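Local coordinates for protein trimethylamine-N-oxide reductase (Haemophilus influenzae, PDB 7L5I) that probably reduces S- or N-oxide substrates such as trimethylamine N-oxide at a molybdenum centre held by two pyranopterin guanine dinucleotide cofactors, at residues G166-K171 with S424-A429. Residues are numbered along the deposited sequence; the frame is centred on the assembly and turned at random.
Sequences GFVGHK and SAFPLA
Lys171 and Pro427 form the bridge of a short, weakly bonded parallel strand pair, 170-171 beside 426-427, which ties two distant parts of the molybdopterin oxidoreductase fold together near the bis-MGD molybdenum site. Two backbone hydrogen bonds make the pair, and both involve Lys171. Lys171 N donates to Phe426 O at 2.9 Å, coming from above the carbonyl plane, 48° out of it. Lys171 O accepts Leu428 N at 3.1 Å, this time in the carbonyl plane; the two bonds go to the residues flanking Pro427, the usual parallel pattern. CA-H...O contacts support both acceptors, from His170 CA to Phe426 O and from Pro427 CA to Lys171 O.

The apolar packing centres on Leu428. Its side chain runs beside that of His170, pointing the same way, and Leu428 CD1 settles over the middle of the His170 imidazole face in a CH-pi contact, 3.8 Å from the ring centroid and 8° off the normal. Nearer the backbones, CB of His170 and CB of Leu428 press together at 3.4 Å. Leu428 also touches Tyr142, which lines the pocket of the oxygen ligand, and its side chain is about 8 Å from the bound MGD, consistent with a second-shell place behind Tyr142. Farther along, Val168 turns CG1 anti to its own N (chi1 179°), bringing this methyl to CE2 of Phe426 at 4.1 Å, while CG2 meets Ser424 CB. The ring of Phe138 meets that of Phe426, and Val168 bonds through its backbone to Ile137 and Ala139.

Gly169 O lies over one face of the Phe426 ring, buried without a hydrogen-bond partner. On the lysine side, the aliphatic chain passes alongside Ala425, and CE of Lys171 comes within 3.5 Å of Ala425 O.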
loop_
_atom_site.group_PDB
_atom_site.type_symbol
_atom_site.label_atom_id
_atom_site.label_comp_id
_atom_site.label_asym_id
_atom_site.label_seq_id
_atom_site.Cartn_x
_atom_site.Cartn_y
_atom_site.Cartn_z
ATOM N N GLY A 166 -8.145 24.664 8.269
ATOM C CA GLY A 166 -8.670 23.442 7.671
ATOM C C GLY A 166 -8.142 23.225 6.262
ATOM O O GLY A 166 -7.365 24.014 5.722
ATOM N N PHE A 167 -8.580 22.109 5.674
ATOM C CA PHE A 167 -8.117 21.698 4.357
ATOM C C PHE A 167 -9.053 20.629 3.825
ATOM O O PHE A 167 -9.811 20.008 4.570
ATOM C CB PHE A 167 -6.697 21.126 4.412
ATOM C CG PHE A 167 -6.595 19.851 5.210
ATOM C CD1 PHE A 167 -6.559 19.879 6.605
ATOM C CD2 PHE A 167 -6.557 18.628 4.576
ATOM C CE1 PHE A 167 -6.485 18.685 7.340
ATOM C CE2 PHE A 167 -6.486 17.432 5.301
ATOM C CZ PHE A 167 -6.431 17.454 6.674
ATOM N N VAL A 168 -8.927 20.362 2.524
ATOM C CA VAL A 168 -9.612 19.236 1.898
ATOM C C VAL A 168 -8.724 17.998 1.984
ATOM O O VAL A 168 -7.585 18.021 1.518
ATOM C CB VAL A 168 -9.929 19.529 0.421
ATOM C CG1 VAL A 168 -10.622 18.324 -0.188
ATOM C CG2 VAL A 168 -10.779 20.804 0.240
ATOM N N GLY A 169 -9.256 16.909 2.539
ATOM C CA GLY A 169 -8.577 15.638 2.546
ATOM C C GLY A 169 -9.259 14.631 1.648
ATOM O O GLY A 169 -9.901 15.009 0.663
ATOM N N HIS A 170 -9.142 13.351 1.987
ATOM C CA HIS A 170 -9.587 12.282 1.110
ATOM C C HIS A 170 -10.216 11.155 1.923
ATOM O O HIS A 170 -10.204 11.149 3.157
ATOM C CB HIS A 170 -8.421 11.758 0.250
ATOM C CG HIS A 170 -7.320 11.104 1.041
ATOM N ND1 HIS A 170 -6.023 11.570 1.028
ATOM C CD2 HIS A 170 -7.318 10.012 1.847
ATOM C CE1 HIS A 170 -5.273 10.808 1.803
ATOM N NE2 HIS A 170 -6.030 9.847 2.303
ATOM N N LYS A 171 -10.770 10.188 1.187
ATOM C CA LYS A 171 -11.381 8.992 1.747
ATOM C C LYS A 171 -10.671 7.744 1.212
ATOM O O LYS A 171 -10.351 7.665 0.027
ATOM C CB LYS A 171 -12.864 8.906 1.364
ATOM C CG LYS A 171 -13.717 10.034 1.909
ATOM C CD LYS A 171 -15.150 9.942 1.371
ATOM C CE LYS A 171 -16.044 11.062 1.925
ATOM N NZ LYS A 171 -16.196 11.017 3.411
ATOM N N SER A 424 -16.305 17.966 1.018
ATOM C CA SER A 424 -15.382 18.132 -0.092
ATOM C C SER A 424 -14.455 16.941 -0.268
ATOM O O SER A 424 -13.767 16.872 -1.291
ATOM C CB SER A 424 -14.539 19.402 0.103
ATOM O OG SER A 424 -15.354 20.560 0.227
ATOM N N ALA A 425 -14.427 16.011 0.698
ATOM C CA ALA A 425 -13.522 14.867 0.646
ATOM C C ALA A 425 -14.006 13.824 -0.357
ATOM O O ALA A 425 -15.194 13.521 -0.445
ATOM C CB ALA A 425 -13.396 14.213 2.023
ATOM N N PHE A 426 -13.070 13.254 -1.089
ATOM C CA PHE A 426 -13.371 12.351 -2.189
ATOM C C PHE A 426 -12.521 11.094 -2.094
ATOM O O PHE A 426 -11.453 11.108 -1.481
ATOM C CB PHE A 426 -13.089 13.060 -3.517
ATOM C CG PHE A 426 -11.726 13.708 -3.569
ATOM C CD1 PHE A 426 -10.624 12.995 -3.999
ATOM C CD2 PHE A 426 -11.555 15.033 -3.178
ATOM C CE1 PHE A 426 -9.382 13.583 -4.076
ATOM C CE2 PHE A 426 -10.310 15.627 -3.237
ATOM C CZ PHE A 426 -9.225 14.909 -3.663
ATOM N N PRO A 427 -12.962 9.991 -2.709
ATOM C CA PRO A 427 -12.096 8.792 -2.796
ATOM C C PRO A 427 -10.763 9.183 -3.410
ATOM O O PRO A 427 -10.711 9.779 -4.489
ATOM C CB PRO A 427 -12.885 7.844 -3.707
ATOM C CG PRO A 427 -14.276 8.372 -3.734
ATOM C CD PRO A 427 -14.199 9.842 -3.496
ATOM N N LEU A 428 -9.664 8.846 -2.731
ATOM C CA LEU A 428 -8.443 9.605 -2.971
ATOM C C LEU A 428 -7.846 9.382 -4.353
ATOM O O LEU A 428 -7.136 10.267 -4.857
ATOM C CB LEU A 428 -7.403 9.289 -1.898
ATOM C CG LEU A 428 -6.483 8.094 -2.105
ATOM C CD1 LEU A 428 -5.446 8.126 -1.008
ATOM C CD2 LEU A 428 -7.260 6.796 -2.083
ATOM N N ALA A 429 -8.087 8.237 -4.983
ATOM C CA ALA A 429 -7.527 8.040 -6.315
ATOM C C ALA A 429 -8.273 8.819 -7.404
ATOM O O ALA A 429 -7.921 8.697 -8.585
ATOM C CB ALA A 429 -7.471 6.546 -6.654
#